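Local coordinates for insecticidal crystal protein Cry35Ab1 (Bacillus thuringiensis, PDB 4JP0), which acts together with Cry34Ab1 as a binary insecticidal toxin against western corn rootworm, probably targeting the larval midgut epithelium, at residues 67-72 against 87-92. Numbering follows the deposited sequence.
Sequences CKVWNV and SIQKWQ
V72 and I88 make the direct backbone link between the strand at 69-72 and the 3-10 turn at 87-89: V72 N donates to I88 O at 3.2 Å. The segments run at 113° to each other and do not pair as a sheet; their CA atoms come nearest at N71 and Q89. Beside that bond, Q89 CA sits 3.5 Å from W70 O in a CA-H...O contact. A water extends the link, donating to both W70 O and Q89 O and accepting a weak bond from W91 NE1, so that two carbonyls are tied to the indole.

The two tryptophans cross edge to face. The six-membered ring of W70 directs its edge, led by CE3, at one face of W91, toward its rim, with planes at 84° and centroids 5.6 Å apart. W70 CB also packs on W91 NE1, while V72 CG2 approaches the far end of the same indole obliquely, 3.5 Å from CH2. N71 holds its CG anti to the backbone N, and its OD1 accepts a hydrogen bond from Q89 NE2 at 3.1 Å, a bond lying close to the Q89 amide plane although the two amides are turned 73° apart. V69 CG2 rests against Q89 CD. The Q89 amide is further fixed from the loop that follows strand 76-80, OE1 accepting from S83 N and NE2 donating to T81 O.

The contact belongs to the ricin B-type beta-trefoil. Strand 76-80 pairs antiparallel with 69-73 and sends I77 onto V72 and W91; W47 adds another edge-to-face partner for W70, and strand 99-104 packs against W91 through I102 and S104.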
# COMPACT_ATOMS: atom_id res chain seq x y z
N CYS A 67 -8.31 19.61 -6.30
CA CYS A 67 -8.14 18.24 -6.77
C CYS A 67 -9.29 17.36 -6.31
O CYS A 67 -9.08 16.21 -5.97
CB CYS A 67 -6.78 17.66 -6.33
SG CYS A 67 -5.41 18.51 -7.13
N LYS A 68 -10.49 17.92 -6.23
CA LYS A 68 -11.68 17.10 -6.03
C LYS A 68 -11.92 16.28 -7.33
O LYS A 68 -11.31 16.53 -8.38
CB LYS A 68 -12.87 17.98 -5.71
CG LYS A 68 -12.82 18.60 -4.28
CD LYS A 68 -13.99 19.53 -4.12
CE LYS A 68 -13.82 20.45 -2.88
NZ LYS A 68 -13.96 19.74 -1.60
N VAL A 69 -12.80 15.28 -7.25
CA VAL A 69 -12.98 14.35 -8.33
C VAL A 69 -14.42 14.29 -8.82
O VAL A 69 -15.36 14.65 -8.11
CB VAL A 69 -12.58 12.91 -7.87
CG1 VAL A 69 -11.14 12.92 -7.27
CG2 VAL A 69 -13.55 12.40 -6.82
N TRP A 70 -14.60 13.79 -10.04
CA TRP A 70 -15.97 13.72 -10.56
C TRP A 70 -16.84 12.89 -9.62
O TRP A 70 -16.46 11.78 -9.17
CB TRP A 70 -16.01 13.16 -11.98
CG TRP A 70 -15.55 14.09 -13.08
CD1 TRP A 70 -14.77 15.22 -12.97
CD2 TRP A 70 -15.83 13.92 -14.45
NE1 TRP A 70 -14.55 15.75 -14.23
CE2 TRP A 70 -15.20 14.97 -15.15
CE3 TRP A 70 -16.56 12.98 -15.17
CZ2 TRP A 70 -15.29 15.11 -16.53
CZ3 TRP A 70 -16.64 13.12 -16.55
CH2 TRP A 70 -16.01 14.17 -17.20
N ASN A 71 -18.04 13.39 -9.39
CA ASN A 71 -18.90 12.84 -8.39
C ASN A 71 -20.32 12.96 -8.88
O ASN A 71 -20.72 14.01 -9.33
CB ASN A 71 -18.69 13.66 -7.12
CG ASN A 71 -19.59 13.25 -5.97
OD1 ASN A 71 -19.23 12.35 -5.18
ND2 ASN A 71 -20.73 13.95 -5.80
N VAL A 72 -21.06 11.85 -8.86
CA VAL A 72 -22.40 11.86 -9.41
C VAL A 72 -23.44 12.03 -8.32
O VAL A 72 -23.46 11.29 -7.33
CB VAL A 72 -22.68 10.54 -10.14
CG1 VAL A 72 -24.12 10.50 -10.70
CG2 VAL A 72 -21.65 10.34 -11.25
N SER A 87 -18.99 4.88 -4.07
CA SER A 87 -19.08 4.23 -5.39
C SER A 87 -19.39 5.20 -6.53
O SER A 87 -19.00 4.97 -7.68
CB SER A 87 -20.09 3.08 -5.37
OG SER A 87 -21.42 3.54 -5.59
N ILE A 88 -20.07 6.30 -6.19
CA ILE A 88 -20.47 7.27 -7.20
C ILE A 88 -19.34 8.09 -7.73
O ILE A 88 -19.59 9.06 -8.44
CB ILE A 88 -21.46 8.26 -6.61
CG1 ILE A 88 -20.75 9.07 -5.50
CG2 ILE A 88 -22.73 7.55 -6.12
CD1 ILE A 88 -21.44 10.43 -5.13
N GLN A 89 -18.10 7.80 -7.32
CA GLN A 89 -16.99 8.51 -7.92
C GLN A 89 -16.19 7.59 -8.84
O GLN A 89 -15.16 7.99 -9.36
CB GLN A 89 -16.09 9.08 -6.84
CG GLN A 89 -16.80 10.14 -5.99
CD GLN A 89 -15.97 10.59 -4.82
OE1 GLN A 89 -14.97 9.97 -4.49
NE2 GLN A 89 -16.38 11.66 -4.18
N LYS A 90 -16.65 6.35 -9.02
CA LYS A 90 -15.90 5.39 -9.88
C LYS A 90 -16.40 5.36 -11.33
O LYS A 90 -17.61 5.37 -11.58
CB LYS A 90 -15.96 3.97 -9.29
CG LYS A 90 -15.40 3.86 -7.85
CD LYS A 90 -15.26 2.38 -7.44
CE LYS A 90 -16.62 1.81 -7.14
NZ LYS A 90 -16.62 0.33 -6.67
N TRP A 91 -15.48 5.30 -12.28
CA TRP A 91 -15.86 5.34 -13.69
C TRP A 91 -15.23 4.20 -14.48
O TRP A 91 -14.18 3.67 -14.09
CB TRP A 91 -15.39 6.68 -14.32
CG TRP A 91 -15.96 7.85 -13.58
CD1 TRP A 91 -15.46 8.45 -12.48
CD2 TRP A 91 -17.20 8.50 -13.88
NE1 TRP A 91 -16.30 9.46 -12.07
CE2 TRP A 91 -17.37 9.51 -12.92
CE3 TRP A 91 -18.17 8.33 -14.87
CZ2 TRP A 91 -18.48 10.36 -12.93
CZ3 TRP A 91 -19.27 9.17 -14.88
CH2 TRP A 91 -19.42 10.16 -13.91
N GLN A 92 -15.90 3.83 -15.58
CA GLN A 92 -15.35 2.94 -16.58
C GLN A 92 -15.22 3.76 -17.83
O GLN A 92 -16.09 4.60 -18.08
CB GLN A 92 -16.29 1.75 -16.86
CG GLN A 92 -16.28 0.72 -15.76
CD GLN A 92 -17.26 -0.40 -16.03
OE1 GLN A 92 -18.13 -0.66 -15.21
NE2 GLN A 92 -17.13 -1.06 -17.20
O HOH W 1 -14.12 10.32 -10.11